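Local structure of five-membered-cyclitol-phosphate synthase (Streptomyces citricolor, 6K96) at residues A18-A23 with V88-P93; E24-M29 with A37-I42. The protein is an enzyme of the myo-inositol-1-phosphate synthase family that assembles from four chains and binds nicotinamide-adenine-dinucleotide. All coordinates share one frame; numbering follows the deposited sequence.

Contact 1 of 2, residues A18-A23 with V88-P93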
loop_
_atom_site.group_PDB
_atom_site.type_symbol
_atom_site.label_atom_id
_atom_site.label_comp_id
_atom_site.label_asym_id
_atom_site.label_seq_id
_atom_site.Cartn_x
_atom_site.Cartn_y
_atom_site.Cartn_z
ATOM N N ALA B 18 -14.121 -19.284 -16.898
ATOM C CA ALA B 18 -14.484 -17.858 -16.839
ATOM C C ALA B 18 -15.475 -17.516 -17.942
ATOM O O ALA B 18 -16.472 -16.865 -17.633
ATOM C CB ALA B 18 -13.248 -17.013 -16.895
ATOM N N LEU B 19 -15.267 -17.969 -19.160
ATOM C CA LEU B 19 -16.121 -17.589 -20.309
ATOM C C LEU B 19 -17.510 -18.220 -20.189
ATOM O O LEU B 19 -18.508 -17.553 -20.540
ATOM C CB LEU B 19 -15.460 -18.043 -21.613
ATOM C CG LEU B 19 -16.157 -17.523 -22.856
ATOM C CD1 LEU B 19 -15.859 -16.061 -23.055
ATOM C CD2 LEU B 19 -15.732 -18.312 -24.063
ATOM N N PHE B 20 -17.539 -19.494 -19.809
ATOM C CA PHE B 20 -18.760 -20.330 -19.740
ATOM C C PHE B 20 -19.617 -19.845 -18.581
ATOM O O PHE B 20 -20.757 -19.472 -18.827
ATOM C CB PHE B 20 -18.426 -21.800 -19.520
ATOM C CG PHE B 20 -19.632 -22.691 -19.470
ATOM C CD1 PHE B 20 -20.569 -22.669 -20.500
ATOM C CD2 PHE B 20 -19.831 -23.541 -18.395
ATOM C CE1 PHE B 20 -21.666 -23.516 -20.485
ATOM C CE2 PHE B 20 -20.917 -24.401 -18.388
ATOM C CZ PHE B 20 -21.824 -24.396 -19.438
ATOM N N GLN B 21 -19.084 -19.846 -17.362
ATOM C CA GLN B 21 -19.786 -19.299 -16.179
ATOM C C GLN B 21 -20.120 -17.829 -16.428
ATOM O O GLN B 21 -21.209 -17.411 -16.044
ATOM C CB GLN B 21 -18.924 -19.394 -14.933
ATOM C CG GLN B 21 -18.662 -20.816 -14.524
ATOM C CD GLN B 21 -18.220 -20.886 -13.086
ATOM O OE1 GLN B 21 -19.052 -20.741 -12.187
ATOM N NE2 GLN B 21 -16.922 -21.111 -12.881
ATOM N N GLY B 22 -19.212 -17.050 -17.002
ATOM C CA GLY B 22 -19.506 -15.629 -17.242
ATOM C C GLY B 22 -20.767 -15.485 -18.062
ATOM O O GLY B 22 -21.680 -14.873 -17.591
ATOM N N ALA B 23 -20.819 -16.110 -19.228
ATOM C CA ALA B 23 -21.956 -16.054 -20.169
ATOM C C ALA B 23 -23.265 -16.397 -19.459
ATOM O O ALA B 23 -24.250 -15.754 -19.809
ATOM C CB ALA B 23 -21.745 -16.971 -21.337
ATOM N N VAL B 88 -24.241 -19.681 -10.264
ATOM C CA VAL B 88 -25.248 -19.629 -11.350
ATOM C C VAL B 88 -25.557 -21.077 -11.711
ATOM O O VAL B 88 -24.664 -21.918 -11.622
ATOM C CB VAL B 88 -24.738 -18.836 -12.564
ATOM C CG1 VAL B 88 -25.846 -18.617 -13.582
ATOM C CG2 VAL B 88 -24.132 -17.503 -12.158
ATOM N N GLU B 89 -26.801 -21.375 -12.053
ATOM C CA GLU B 89 -27.130 -22.730 -12.545
ATOM C C GLU B 89 -26.513 -22.834 -13.932
ATOM O O GLU B 89 -27.144 -22.381 -14.896
ATOM C CB GLU B 89 -28.637 -22.967 -12.598
ATOM C CG GLU B 89 -29.379 -21.927 -13.417
ATOM C CD GLU B 89 -30.828 -21.720 -13.013
ATOM O OE1 GLU B 89 -31.581 -22.725 -12.957
ATOM O OE2 GLU B 89 -31.203 -20.553 -12.743
ATOM N N LEU B 90 -25.282 -23.329 -13.998
ATOM C CA LEU B 90 -24.601 -23.583 -15.290
ATOM C C LEU B 90 -25.386 -24.672 -16.019
ATOM O O LEU B 90 -25.615 -25.724 -15.437
ATOM C CB LEU B 90 -23.177 -24.047 -14.990
ATOM C CG LEU B 90 -22.254 -22.969 -14.449
ATOM C CD1 LEU B 90 -20.976 -23.602 -13.916
ATOM C CD2 LEU B 90 -21.942 -21.965 -15.547
ATOM N N PRO B 91 -25.847 -24.463 -17.316
ATOM C CA PRO B 91 -26.617 -25.391 -18.136
ATOM C C PRO B 91 -25.734 -26.548 -18.627
ATOM O O PRO B 91 -24.532 -26.390 -18.648
ATOM C CB PRO B 91 -27.073 -24.528 -19.328
ATOM C CG PRO B 91 -26.004 -23.470 -19.456
ATOM C CD PRO B 91 -25.519 -23.244 -18.044
ATOM N N ASP B 92 -26.347 -27.673 -18.991
ATOM C CA ASP B 92 -25.625 -28.824 -19.575
ATOM C C ASP B 92 -25.781 -28.733 -21.086
ATOM O O ASP B 92 -26.886 -28.888 -21.593
ATOM C CB ASP B 92 -26.094 -30.139 -18.953
ATOM C CG ASP B 92 -25.016 -31.199 -19.029
ATOM O OD1 ASP B 92 -24.829 -31.744 -20.143
ATOM O OD2 ASP B 92 -24.343 -31.437 -17.986
ATOM N N PRO B 93 -24.695 -28.465 -21.846
ATOM C CA PRO B 93 -24.793 -28.321 -23.298
ATOM C C PRO B 93 -24.897 -29.673 -24.013
ATOM O O PRO B 93 -25.140 -29.638 -25.196
ATOM C CB PRO B 93 -23.508 -27.590 -23.700
ATOM C CG PRO B 93 -22.515 -27.920 -22.593
ATOM C CD PRO B 93 -23.314 -28.330 -21.366
#
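Leu90 lays its isobutyl group across Phe20 and Gln21 on helix 14-31, the first helix of the Rossmann-like nucleotide-binding domain, which follows strand 5-10 of the parallel sheet. The partner segment 88-93 is an irregular loop leading to edge strand 98-99. With CG of Leu90 anti to its carbonyl carbon (chi1 -71°), both methyls reach the helix. CD2 is pressed against the helix backbone, 3.5 Å from CA of Gln21, and also lies 3.9 Å from CD2 of Phe20, meeting that ring obliquely. CD1 instead sits beside the glutamine side chain, 3.7 Å from its CG.

Gln21 therefore meets the loop through its aliphatic part. Its amide is tied to the chain just before this loop and to its own helix: NE2 donates to the Pro84 carbonyl and to Ser17 OG, while OE1 accepts from Leu86 N. These three bonds fix the rotation of the amide.

Phe20 swings its ring out from the helix with CG anti to the backbone N (chi1 -179°), where it makes edge-to-face contacts with Phe57 and Phe72. Its far end points at Pro91, whose CD approaches CZ at 4.1 Å. Nearer still is the proline carbonyl: O of Pro91 lies at the ring edge, in the ring plane, 3.5 Å from CZ of Phe20.

Contact 2 of 2, residues E24-M29 with A37-I42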
loop_
_atom_site.group_PDB
_atom_site.type_symbol
_atom_site.label_atom_id
_atom_site.label_comp_id
_atom_site.label_asym_id
_atom_site.label_seq_id
_atom_site.Cartn_x
_atom_site.Cartn_y
_atom_site.Cartn_z
ATOM N N GLU B 24 -23.289 -17.351 -18.522
ATOM C CA GLU B 24 -24.536 -17.736 -17.789
ATOM C C GLU B 24 -24.818 -16.770 -16.633
ATOM O O GLU B 24 -25.992 -16.741 -16.210
ATOM C CB GLU B 24 -24.512 -19.149 -17.199
ATOM C CG GLU B 24 -25.288 -20.176 -18.033
ATOM C CD GLU B 24 -26.819 -20.214 -17.897
ATOM O OE1 GLU B 24 -27.333 -20.323 -16.777
ATOM O OE2 GLU B 24 -27.501 -20.143 -18.925
ATOM N N LEU B 25 -23.808 -16.083 -16.100
ATOM C CA LEU B 25 -24.047 -15.001 -15.120
ATOM C C LEU B 25 -24.775 -13.874 -15.848
ATOM O O LEU B 25 -25.794 -13.472 -15.325
ATOM C CB LEU B 25 -22.764 -14.492 -14.459
ATOM C CG LEU B 25 -22.975 -13.541 -13.268
ATOM C CD1 LEU B 25 -22.123 -13.928 -12.080
ATOM C CD2 LEU B 25 -22.693 -12.081 -13.602
ATOM N N TYR B 26 -24.306 -13.409 -17.009
ATOM C CA TYR B 26 -25.009 -12.342 -17.771
ATOM C C TYR B 26 -26.398 -12.841 -18.175
ATOM O O TYR B 26 -27.265 -11.995 -18.257
ATOM C CB TYR B 26 -24.235 -11.889 -19.011
ATOM C CG TYR B 26 -22.985 -11.143 -18.660
ATOM C CD1 TYR B 26 -23.063 -9.891 -18.107
ATOM C CD2 TYR B 26 -21.726 -11.710 -18.832
ATOM C CE1 TYR B 26 -21.925 -9.213 -17.717
ATOM C CE2 TYR B 26 -20.570 -11.040 -18.447
ATOM C CZ TYR B 26 -20.672 -9.779 -17.887
ATOM O OH TYR B 26 -19.529 -9.122 -17.539
ATOM N N ARG B 27 -26.592 -14.133 -18.474
ATOM C CA ARG B 27 -27.929 -14.645 -18.877
ATOM C C ARG B 27 -28.891 -14.446 -17.699
ATOM O O ARG B 27 -30.039 -14.042 -17.951
ATOM C CB ARG B 27 -27.918 -16.114 -19.313
ATOM C CG ARG B 27 -28.611 -16.317 -20.657
ATOM C CD ARG B 27 -29.173 -17.688 -20.998
ATOM N NE ARG B 27 -28.200 -18.727 -21.310
ATOM C CZ ARG B 27 -27.393 -18.743 -22.357
ATOM N NH1 ARG B 27 -27.386 -17.753 -23.237
ATOM N NH2 ARG B 27 -26.580 -19.772 -22.521
ATOM N N LYS B 28 -28.409 -14.711 -16.477
ATOM C CA LYS B 28 -29.153 -14.633 -15.195
ATOM C C LYS B 28 -29.528 -13.168 -14.946
ATOM O O LYS B 28 -30.716 -12.908 -14.644
ATOM C CB LYS B 28 -28.334 -15.244 -14.046
ATOM C CG LYS B 28 -29.002 -15.236 -12.672
ATOM C CD LYS B 28 -28.060 -15.010 -11.475
ATOM C CE LYS B 28 -27.792 -13.536 -11.186
ATOM N NZ LYS B 28 -26.886 -13.301 -10.027
ATOM N N MET B 29 -28.571 -12.254 -15.109
ATOM C CA MET B 29 -28.771 -10.792 -14.908
ATOM C C MET B 29 -29.847 -10.263 -15.875
ATOM O O MET B 29 -30.572 -9.322 -15.452
ATOM C CB MET B 29 -27.461 -10.015 -15.092
ATOM C CG MET B 29 -26.483 -10.174 -13.908
ATOM S SD MET B 29 -24.783 -9.545 -14.208
ATOM C CE MET B 29 -25.103 -7.789 -14.369
ATOM N N ALA B 37 -26.672 -2.481 -21.288
ATOM C CA ALA B 37 -25.790 -1.292 -21.180
ATOM C C ALA B 37 -25.276 -1.199 -19.736
ATOM O O ALA B 37 -24.198 -0.614 -19.543
ATOM C CB ALA B 37 -26.473 -0.033 -21.660
ATOM N N ASP B 38 -25.989 -1.801 -18.782
ATOM C CA ASP B 38 -25.606 -1.788 -17.349
ATOM C C ASP B 38 -24.798 -3.055 -17.000
ATOM O O ASP B 38 -24.437 -3.215 -15.795
ATOM C CB ASP B 38 -26.850 -1.600 -16.459
ATOM C CG ASP B 38 -27.618 -0.302 -16.695
ATOM O OD1 ASP B 38 -26.961 0.699 -17.005
ATOM O OD2 ASP B 38 -28.902 -0.297 -16.550
ATOM N N PHE B 39 -24.513 -3.931 -17.965
ATOM C CA PHE B 39 -23.654 -5.120 -17.710
ATOM C C PHE B 39 -22.261 -4.669 -17.267
ATOM O O PHE B 39 -21.626 -3.857 -17.947
ATOM C CB PHE B 39 -23.495 -6.001 -18.942
ATOM C CG PHE B 39 -24.674 -6.870 -19.307
ATOM C CD1 PHE B 39 -25.719 -7.079 -18.428
ATOM C CD2 PHE B 39 -24.701 -7.509 -20.540
ATOM C CE1 PHE B 39 -26.781 -7.885 -18.794
ATOM C CE2 PHE B 39 -25.756 -8.328 -20.896
ATOM C CZ PHE B 39 -26.801 -8.507 -20.021
ATOM N N PRO B 40 -21.766 -5.145 -16.105
ATOM C CA PRO B 40 -20.406 -4.826 -15.658
ATOM C C PRO B 40 -19.336 -5.524 -16.514
ATOM O O PRO B 40 -19.428 -6.702 -16.733
ATOM C CB PRO B 40 -20.343 -5.369 -14.222
ATOM C CG PRO B 40 -21.364 -6.517 -14.241
ATOM C CD PRO B 40 -22.455 -6.071 -15.198
ATOM N N GLY B 41 -18.386 -4.747 -17.026
ATOM C CA GLY B 41 -17.125 -5.245 -17.623
ATOM C C GLY B 41 -17.249 -5.461 -19.115
ATOM O O GLY B 41 -16.342 -6.057 -19.708
ATOM N N ILE B 42 -18.329 -4.971 -19.722
ATOM C CA ILE B 42 -18.627 -5.136 -21.172
ATOM C C ILE B 42 -18.372 -3.808 -21.888
ATOM O O ILE B 42 -19.147 -2.876 -21.655
ATOM C CB ILE B 42 -20.074 -5.622 -21.304
ATOM C CG1 ILE B 42 -20.315 -6.872 -20.451
ATOM C CG2 ILE B 42 -20.430 -5.841 -22.760
ATOM C CD1 ILE B 42 -19.294 -7.967 -20.695
#
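Tyr26, Phe39 and Met29 carry most of the contact between helix 14-31 and the loop that turns back along it. The tyrosine side chain leaves the helix toward the loop and meets it along much of its length. Near the base of its ring, CD1 of Tyr26 stands over one face of Phe39, 3.6 Å from CG and displaced toward the rim. The two ring planes are inclined at 49°, with 5.0 Å between centroids.

At the other end of the ring, the hydroxyl of Tyr26 donates to the carbonyl oxygen of Pro40, with OH and O 2.6 Å apart. The approach is almost straight along the carbonyl bond (172°), and the oxygen lies in the plane of the tyrosine ring. This hydroxyl also accepts a hydrogen bond from Ala278 N of the second subunit, so it joins the loop to a neighbouring chain. Ile42 comes from the opposite direction, bringing CD1 to 3.6 Å from CZ of Tyr26.

One helical turn on, Met29 completes the apolar surface. Its chain bends at the thioether (chi3 66°), directing the terminal methyl at the proline ring, where CE of Met29 and CD of Pro40 meet tip to tip at a tight 3.3 Å. The same methyl lies 4.2 Å from CD1 of Phe39.

The loop presents these groups from a type II beta turn running from Phe39 to Ile42. Pro40 and Gly41 occupy its central positions, the glycine with the positive phi of that turn, and the tyrosine binds the carbonyl of the central peptide: a classic Pro-Gly type II turn docked against a helix.

From the N terminus, the chain runs through strand 5-10 into helix 14-31, which supplies one side of both contacts, 18-23 to contact 1 and 24-29 to contact 2. After the helix ends, contact 2 closes a short loop as 37-42 folds back beside it. The chain then passes through strands 46-47, 50-51 and 55-62 and helix 72-75 before contact 1 closes the longer loop at 88-93, so the short loop lies within the long one. Glu24 and Leu25 also touch Val88, linking the two sites directly. Together they tie the first helix to two connections of the parallel-sheet domain, beside the second subunit.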